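PDB 5IRI: Serine/threonine-protein kinase BRSK1 from Mus musculus, which phosphorylates serine and threonine residues of its protein substrates, and whose C-terminal fragment, comprising an auto-inhibitory sequence and a KA1 domain, is probably involved in restraining the kinase. Local coordinates for residues Ser28-Asp33 with Gly96-Thr101; His36-Ile41 with Phe73-Ser78; Leu44-Ser47 with Ser53-Ala56. All blocks are in the same frame, centred on the assembly; numbering follows the deposited sequence.

Contact 1: Ser28-Asp33 with Gly96-Thr101; sequences SSIKAD and GIYSVT
Of 96-101, Y98 and V100 meet 28-33, and both do so through I30. They are two apart on strand 98-106 and both CB atoms point toward the helix, while S99 between them points away, the alternation expected of an extended strand with one face under a helix. At Y98 the touching atom lies at the base of the side chain: I30 CD1 is 3.8 Å from Y98 CB and 3.9 Å from Y98 CG, approaching the ring obliquely. The far branch of I30 gets there because CG1 stands anti to its own carbonyl carbon (chi1 -67°) and the chain continues extended to CD1 (chi2 170°). At V100 the other branch of I30 takes over, CG2 lying 4.0 Å from V100 CG2, and the two side chains run alongside one another, pointing opposite ways. I30 thus spans two strand positions with its two branches, although the backbones stay well apart: the CA atoms of I30 and V100 are 8.8 Å from each other. I77 on strand 71-79 and L123 on helix 109-124 also touch I30, whose side chain fills the interface of helix 27-40 with helix 109-124 and with one face of the antiparallel KA1-domain sheet. Each contact across the segments is carbon against carbon, which implies that burial of apolar surface, 117 Å² over both sides, holds the helix here without directional bonds.

Contact 2: His36-Ile41 with Phe73-Ser78; sequences HAFLSI and FQVDIS
F38 meets F73 and V75 with the outer end of its ring, and these apolar contacts are the whole of the interaction between 36-41 and 73-78. The F38 ring carbon CZ is 3.8 Å from V75 CG2, and the methyl lies at the edge of the ring, in its plane. The two side chains come from opposite directions, F38 from the helix and V75 from the strand. V75 presents CG2 because its CG1 is anti to the backbone N (chi1 178°), which sets CG2 anti to the carbonyl carbon.

The aromatic pair meets at a similar distance. F38 CE1 and F73 CZ approach each other obliquely at 4.1 Å. F73 reaches this place with CG between its backbone N and carbonyl carbon (chi1 62°). The CB atoms of F38 and F73 point neither toward nor away from the other segment, yet the ring ends come nearer, and the CA atoms of F38 and V75 remain 10.8 Å apart.

On the strand's other side Q74 and D76 bond to each other. Q74 NE2 donates to the syn lone pair of D76 OD2 at 3.0 Å, with the acceptor close to the amide plane; a weak bond goes to D76 OD1.

Within the KA1 domain, the F38 ring projects from helix 27-40 to the sheet, beside I119 of helix 109-124 and L44 and H46 of strand 44-50. F73 touches V115 and I119 of that same C-terminal helix, while V75 leans on I34 of helix 27-40 and on V100 and F102 of strand 98-106.

Contact 3: Leu44-Ser47 with Ser53-Ala56; sequences LSHS and SFRA
The ring of F54 has S47 O at its edge, in plane, 3.8 Å from F54 CD1, while the imidazole of H46 approaches obliquely, H46 CD2 being 4.4 Å from that same CD1. The imidazole is placed there by a first torsion of 73°, which sets H46 CG between the backbone N and the carbonyl carbon. F38 of helix 27-40 also meets the H46 ring, and F54 itself is covered by K31 and V35 of the helix. F54 and H46 belong to the antiparallel beta hairpin of strands 44-50 and 53-58, which forms one margin of the KA1 sheet. The short strand segments run at 144° to each other, with axes 4.6 Å apart at closest approach.

S47 and R55 are the hydrogen-bonded pair. S47 N donates to R55 O, and R55 N returns a bond to S47 O; both are nearly straight, with an N-H...O angle of 163° for the first. H46 and A56 form the adjoining non-hydrogen-bonded pair, their side chains on the face that looks to the helices, where L44 CD2 comes within 4.3 Å of A56 CB. On the opposite face, S47 OG packs 3.6 Å from R55 CB, but the guanidinium leads away from strand 44-50, bonding through NE to Q74 OE1 of strand 71-79. Two CA-H...O contacts supplement the ladder, one from F54 CA to S47 O. The other comes at the non-hydrogen-bonded pair, where A56 CA lies 3.4 Å from S45 O.

After strands 9-12 and 17-22, helix 27-40 supplies one side of two contacts, I30 to contact 1 and, two turns on, F38 to contact 2. The chain then turns into the hairpin of contact 3, which closes the shortest loop. Strand 71-79 follows and closes contact 2 around that hairpin; strand 98-106, reached across an unmodelled region, closes contact 1 around both. The three loops therefore nest and none cross. All three reach one antiparallel sheet, in which 53-58, 71-79 and 98-106 are successive neighbours. Contacts 1 and 2 fasten the helix to inner strands of the sheet, while contact 3 joins edge strand 44-50 to the rest.

Contact 1: Ser28-Asp33 with Gly96-Thr101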
loop_
_atom_site.group_PDB
_atom_site.type_symbol
_atom_site.label_atom_id
_atom_site.label_comp_id
_atom_site.label_asym_id
_atom_site.label_seq_id
_atom_site.Cartn_x
_atom_site.Cartn_y
_atom_site.Cartn_z
ATOM N N SER A 28 3.970 -8.082 -12.922
ATOM C CA SER A 28 5.361 -7.780 -12.602
ATOM C C SER A 28 5.542 -6.297 -12.320
ATOM O O SER A 28 6.141 -5.924 -11.306
ATOM C CB SER A 28 6.280 -8.228 -13.741
ATOM O OG SER A 28 5.880 -7.661 -14.976
ATOM N N SER A 29 5.000 -5.436 -13.195
ATOM C CA SER A 29 5.166 -3.993 -13.049
ATOM C C SER A 29 4.509 -3.470 -11.786
ATOM O O SER A 29 5.017 -2.531 -11.170
ATOM C CB SER A 29 4.589 -3.264 -14.260
ATOM O OG SER A 29 5.227 -3.669 -15.457
ATOM N N ILE A 30 3.374 -4.040 -11.398
ATOM C CA ILE A 30 2.724 -3.622 -10.162
ATOM C C ILE A 30 3.571 -4.016 -8.968
ATOM O O ILE A 30 3.751 -3.231 -8.034
ATOM C CB ILE A 30 1.313 -4.226 -10.067
ATOM C CG1 ILE A 30 0.401 -3.636 -11.148
ATOM C CG2 ILE A 30 0.729 -4.003 -8.671
ATOM C CD1 ILE A 30 -0.929 -4.327 -11.295
ATOM N N LYS A 31 4.081 -5.251 -8.970
ATOM C CA LYS A 31 4.947 -5.694 -7.890
ATOM C C LYS A 31 6.164 -4.796 -7.802
ATOM O O LYS A 31 6.516 -4.314 -6.720
ATOM C CB LYS A 31 5.350 -7.157 -8.098
ATOM C CG LYS A 31 4.278 -8.186 -7.747
ATOM C CD LYS A 31 4.852 -9.610 -7.771
ATOM C CE LYS A 31 5.831 -9.845 -6.602
ATOM N NZ LYS A 31 6.378 -11.240 -6.545
ATOM N N ALA A 32 6.801 -4.522 -8.940
ATOM C CA ALA A 32 7.964 -3.647 -8.926
ATOM C C ALA A 32 7.624 -2.296 -8.313
ATOM O O ALA A 32 8.257 -1.875 -7.337
ATOM C CB ALA A 32 8.515 -3.482 -10.334
ATOM N N ASP A 33 6.587 -1.633 -8.838
ATOM C CA ASP A 33 6.206 -0.304 -8.367
ATOM C C ASP A 33 5.950 -0.275 -6.863
ATOM O O ASP A 33 6.385 0.662 -6.176
ATOM C CB ASP A 33 4.959 0.175 -9.108
ATOM C CG ASP A 33 5.262 0.721 -10.483
ATOM O OD1 ASP A 33 6.393 1.188 -10.734
ATOM O OD2 ASP A 33 4.339 0.703 -11.315
ATOM N N GLY A 96 -6.786 -9.116 -18.656
ATOM C CA GLY A 96 -7.621 -8.864 -17.493
ATOM C C GLY A 96 -7.435 -7.470 -16.911
ATOM O O GLY A 96 -6.870 -6.577 -17.566
ATOM N N ILE A 97 -7.936 -7.268 -15.690
ATOM C CA ILE A 97 -7.637 -6.081 -14.904
ATOM C C ILE A 97 -7.216 -6.518 -13.505
ATOM O O ILE A 97 -7.381 -7.676 -13.111
ATOM C CB ILE A 97 -8.816 -5.099 -14.828
ATOM C CG1 ILE A 97 -9.900 -5.634 -13.897
ATOM C CG2 ILE A 97 -9.380 -4.836 -16.200
ATOM C CD1 ILE A 97 -11.035 -4.663 -13.719
ATOM N N TYR A 98 -6.673 -5.562 -12.749
ATOM C CA TYR A 98 -5.991 -5.848 -11.496
ATOM C C TYR A 98 -6.473 -4.900 -10.417
ATOM O O TYR A 98 -6.824 -3.755 -10.698
ATOM C CB TYR A 98 -4.471 -5.702 -11.627
ATOM C CG TYR A 98 -3.793 -6.798 -12.405
ATOM C CD1 TYR A 98 -3.480 -7.996 -11.800
ATOM C CD2 TYR A 98 -3.466 -6.636 -13.743
ATOM C CE1 TYR A 98 -2.854 -9.017 -12.505
ATOM C CE2 TYR A 98 -2.841 -7.644 -14.457
ATOM C CZ TYR A 98 -2.535 -8.838 -13.832
ATOM O OH TYR A 98 -1.909 -9.860 -14.527
ATOM N N SER A 99 -6.468 -5.373 -9.177
ATOM C CA SER A 99 -6.794 -4.527 -8.042
ATOM C C SER A 99 -5.722 -4.674 -6.976
ATOM O O SER A 99 -5.195 -5.770 -6.769
ATOM C CB SER A 99 -8.154 -4.871 -7.457
ATOM O OG SER A 99 -8.198 -6.233 -7.081
ATOM N N VAL A 100 -5.392 -3.566 -6.316
ATOM C CA VAL A 100 -4.492 -3.554 -5.170
ATOM C C VAL A 100 -5.311 -3.138 -3.963
ATOM O O VAL A 100 -5.895 -2.049 -3.944
ATOM C CB VAL A 100 -3.294 -2.610 -5.379
ATOM C CG1 VAL A 100 -2.310 -2.732 -4.238
ATOM C CG2 VAL A 100 -2.590 -2.908 -6.685
ATOM N N THR A 101 -5.358 -3.997 -2.962
ATOM C CA THR A 101 -6.079 -3.724 -1.730
ATOM C C THR A 101 -5.079 -3.323 -0.646
ATOM O O THR A 101 -4.101 -4.040 -0.406
ATOM C CB THR A 101 -6.874 -4.960 -1.316
ATOM O OG1 THR A 101 -7.571 -5.475 -2.458
ATOM C CG2 THR A 101 -7.862 -4.629 -0.224
#

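Contact 2: His36-Ile41 with Phe73-Ser78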
loop_
_atom_site.group_PDB
_atom_site.type_symbol
_atom_site.label_atom_id
_atom_site.label_comp_id
_atom_site.label_asym_id
_atom_site.label_seq_id
_atom_site.Cartn_x
_atom_site.Cartn_y
_atom_site.Cartn_z
ATOM N N HIS A 36 9.406 -0.715 -4.974
ATOM C CA HIS A 36 10.081 0.574 -5.080
ATOM C C HIS A 36 9.513 1.566 -4.075
ATOM O O HIS A 36 10.264 2.240 -3.365
ATOM C CB HIS A 36 9.952 1.111 -6.510
ATOM C CG HIS A 36 10.872 2.254 -6.829
ATOM N ND1 HIS A 36 10.442 3.564 -6.904
ATOM C CD2 HIS A 36 12.197 2.281 -7.113
ATOM C CE1 HIS A 36 11.463 4.347 -7.205
ATOM N NE2 HIS A 36 12.540 3.594 -7.339
ATOM N N ALA A 37 8.183 1.645 -3.981
ATOM C CA ALA A 37 7.558 2.582 -3.054
ATOM C C ALA A 37 7.894 2.240 -1.606
ATOM O O ALA A 37 8.190 3.138 -0.806
ATOM C CB ALA A 37 6.047 2.599 -3.277
ATOM N N PHE A 38 7.844 0.952 -1.245
ATOM C CA PHE A 38 8.186 0.556 0.116
ATOM C C PHE A 38 9.587 1.036 0.469
ATOM O O PHE A 38 9.806 1.668 1.511
ATOM C CB PHE A 38 8.095 -0.960 0.262
ATOM C CG PHE A 38 6.696 -1.482 0.329
ATOM C CD1 PHE A 38 5.644 -0.654 0.677
ATOM C CD2 PHE A 38 6.430 -2.814 0.050
ATOM C CE1 PHE A 38 4.349 -1.154 0.746
ATOM C CE2 PHE A 38 5.139 -3.314 0.115
ATOM C CZ PHE A 38 4.108 -2.490 0.462
ATOM N N LEU A 39 10.544 0.754 -0.414
ATOM C CA LEU A 39 11.922 1.167 -0.187
ATOM C C LEU A 39 12.024 2.678 -0.039
ATOM O O LEU A 39 12.589 3.187 0.935
ATOM C CB LEU A 39 12.786 0.677 -1.342
ATOM C CG LEU A 39 13.425 -0.716 -1.234
ATOM C CD1 LEU A 39 12.724 -1.648 -0.252
ATOM C CD2 LEU A 39 13.491 -1.358 -2.606
ATOM N N SER A 40 11.442 3.410 -0.985
ATOM C CA SER A 40 11.597 4.856 -1.026
ATOM C C SER A 40 11.031 5.525 0.221
ATOM O O SER A 40 11.558 6.541 0.683
ATOM C CB SER A 40 10.918 5.395 -2.274
ATOM O OG SER A 40 9.718 6.050 -1.909
ATOM N N ILE A 41 9.957 4.990 0.779
ATOM C CA ILE A 41 9.454 5.600 2.004
ATOM C C ILE A 41 10.403 5.252 3.128
ATOM O O ILE A 41 10.660 4.064 3.406
ATOM C CB ILE A 41 8.015 5.173 2.319
ATOM C CG1 ILE A 41 7.072 5.657 1.213
ATOM C CG2 ILE A 41 7.625 5.735 3.658
ATOM C CD1 ILE A 41 5.628 5.268 1.408
ATOM N N PHE A 73 0.129 -2.271 7.847
ATOM C CA PHE A 73 -0.928 -2.545 6.893
ATOM C C PHE A 73 -0.495 -3.665 5.966
ATOM O O PHE A 73 0.664 -4.098 5.958
ATOM C CB PHE A 73 -1.311 -1.300 6.092
ATOM C CG PHE A 73 -0.191 -0.736 5.256
ATOM C CD1 PHE A 73 0.795 0.046 5.826
ATOM C CD2 PHE A 73 -0.137 -0.980 3.893
ATOM C CE1 PHE A 73 1.812 0.561 5.056
ATOM C CE2 PHE A 73 0.887 -0.460 3.119
ATOM C CZ PHE A 73 1.858 0.314 3.705
ATOM N N GLN A 74 -1.450 -4.130 5.184
ATOM C CA GLN A 74 -1.238 -5.224 4.260
ATOM C C GLN A 74 -1.596 -4.750 2.867
ATOM O O GLN A 74 -2.498 -3.928 2.704
ATOM C CB GLN A 74 -2.084 -6.419 4.647
ATOM C CG GLN A 74 -1.951 -7.590 3.719
ATOM C CD GLN A 74 -2.469 -8.881 4.335
ATOM O OE1 GLN A 74 -2.273 -9.159 5.525
ATOM N NE2 GLN A 74 -3.125 -9.682 3.521
ATOM N N VAL A 75 -0.879 -5.263 1.874
ATOM C CA VAL A 75 -1.115 -4.959 0.471
ATOM C C VAL A 75 -1.342 -6.270 -0.255
ATOM O O VAL A 75 -0.501 -7.167 -0.182
ATOM C CB VAL A 75 0.070 -4.207 -0.155
ATOM C CG1 VAL A 75 -0.183 -3.958 -1.631
ATOM C CG2 VAL A 75 0.343 -2.909 0.583
ATOM N N ASP A 76 -2.466 -6.377 -0.959
ATOM C CA ASP A 76 -2.790 -7.560 -1.749
ATOM C C ASP A 76 -3.095 -7.155 -3.178
ATOM O O ASP A 76 -3.827 -6.187 -3.410
ATOM C CB ASP A 76 -3.987 -8.299 -1.173
ATOM C CG ASP A 76 -3.799 -8.657 0.274
ATOM O OD1 ASP A 76 -3.965 -7.741 1.121
ATOM O OD2 ASP A 76 -3.471 -9.837 0.555
ATOM N N ILE A 77 -2.538 -7.904 -4.122
ATOM C CA ILE A 77 -2.768 -7.724 -5.545
ATOM C C ILE A 77 -3.638 -8.868 -6.020
ATOM O O ILE A 77 -3.390 -10.016 -5.660
ATOM C CB ILE A 77 -1.445 -7.701 -6.318
ATOM C CG1 ILE A 77 -0.437 -6.792 -5.623
ATOM C CG2 ILE A 77 -1.682 -7.257 -7.745
ATOM C CD1 ILE A 77 0.944 -6.993 -6.117
ATOM N N SER A 78 -4.656 -8.563 -6.819
ATOM C CA SER A 78 -5.593 -9.577 -7.291
ATOM C C SER A 78 -5.943 -9.313 -8.743
ATOM O O SER A 78 -6.109 -8.160 -9.152
ATOM C CB SER A 78 -6.869 -9.602 -6.449
ATOM O OG SER A 78 -7.800 -10.524 -6.985
#

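Contact 3: Leu44-Ser47 with Ser53-Ala56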
loop_
_atom_site.group_PDB
_atom_site.type_symbol
_atom_site.label_atom_id
_atom_site.label_comp_id
_atom_site.label_asym_id
_atom_site.label_seq_id
_atom_site.Cartn_x
_atom_site.Cartn_y
_atom_site.Cartn_z
ATOM N N LEU A 44 9.693 3.022 6.628
ATOM C CA LEU A 44 8.783 1.968 6.216
ATOM C C LEU A 44 9.611 0.751 5.836
ATOM O O LEU A 44 10.462 0.815 4.936
ATOM C CB LEU A 44 7.885 2.416 5.062
ATOM C CG LEU A 44 6.805 1.389 4.696
ATOM C CD1 LEU A 44 5.495 2.062 4.347
ATOM C CD2 LEU A 44 7.262 0.501 3.555
ATOM N N SER A 45 9.389 -0.331 6.559
ATOM C CA SER A 45 9.964 -1.629 6.265
ATOM C C SER A 45 8.838 -2.585 5.911
ATOM O O SER A 45 7.712 -2.442 6.397
ATOM C CB SER A 45 10.746 -2.136 7.458
ATOM O OG SER A 45 10.409 -1.355 8.593
ATOM N N HIS A 46 9.128 -3.548 5.047
ATOM C CA HIS A 46 8.090 -4.451 4.595
ATOM C C HIS A 46 8.568 -5.894 4.627
ATOM O O HIS A 46 9.746 -6.187 4.834
ATOM C CB HIS A 46 7.618 -4.076 3.198
ATOM C CG HIS A 46 8.598 -4.400 2.120
ATOM N ND1 HIS A 46 9.649 -3.570 1.795
ATOM C CD2 HIS A 46 8.665 -5.445 1.262
ATOM C CE1 HIS A 46 10.323 -4.094 0.786
ATOM N NE2 HIS A 46 9.745 -5.231 0.446
ATOM N N SER A 47 7.619 -6.800 4.417
ATOM C CA SER A 47 7.898 -8.218 4.309
ATOM C C SER A 47 7.046 -8.791 3.190
ATOM O O SER A 47 6.023 -8.214 2.812
ATOM C CB SER A 47 7.605 -8.942 5.620
ATOM O OG SER A 47 6.310 -8.609 6.087
ATOM N N SER A 53 1.304 -10.738 -2.163
ATOM C CA SER A 53 0.845 -9.902 -1.068
ATOM C C SER A 53 2.020 -9.512 -0.186
ATOM O O SER A 53 3.063 -10.175 -0.168
ATOM C CB SER A 53 -0.236 -10.584 -0.246
ATOM O OG SER A 53 0.276 -11.735 0.353
ATOM N N PHE A 54 1.839 -8.416 0.536
ATOM C CA PHE A 54 2.913 -7.838 1.309
ATOM C C PHE A 54 2.353 -7.346 2.626
ATOM O O PHE A 54 1.160 -7.076 2.739
ATOM C CB PHE A 54 3.563 -6.661 0.585
ATOM C CG PHE A 54 4.129 -6.991 -0.770
ATOM C CD1 PHE A 54 5.429 -7.465 -0.896
ATOM C CD2 PHE A 54 3.386 -6.765 -1.922
ATOM C CE1 PHE A 54 5.965 -7.737 -2.148
ATOM C CE2 PHE A 54 3.910 -7.032 -3.180
ATOM C CZ PHE A 54 5.202 -7.519 -3.300
ATOM N N ARG A 55 3.229 -7.232 3.622
ATOM C CA ARG A 55 2.939 -6.475 4.826
ATOM C C ARG A 55 3.959 -5.355 4.969
ATOM O O ARG A 55 5.014 -5.350 4.322
ATOM C CB ARG A 55 2.930 -7.352 6.066
ATOM C CG ARG A 55 1.857 -8.411 6.046
ATOM C CD ARG A 55 1.154 -8.490 7.388
ATOM N NE ARG A 55 0.090 -9.489 7.387
ATOM C CZ ARG A 55 0.243 -10.742 7.803
ATOM N NH1 ARG A 55 1.420 -11.155 8.266
ATOM N NH2 ARG A 55 -0.784 -11.578 7.757
ATOM N N ALA A 56 3.616 -4.376 5.795
ATOM C CA ALA A 56 4.420 -3.170 5.851
ATOM C C ALA A 56 4.183 -2.479 7.176
ATOM O O ALA A 56 3.044 -2.419 7.657
ATOM C CB ALA A 56 4.084 -2.229 4.693
#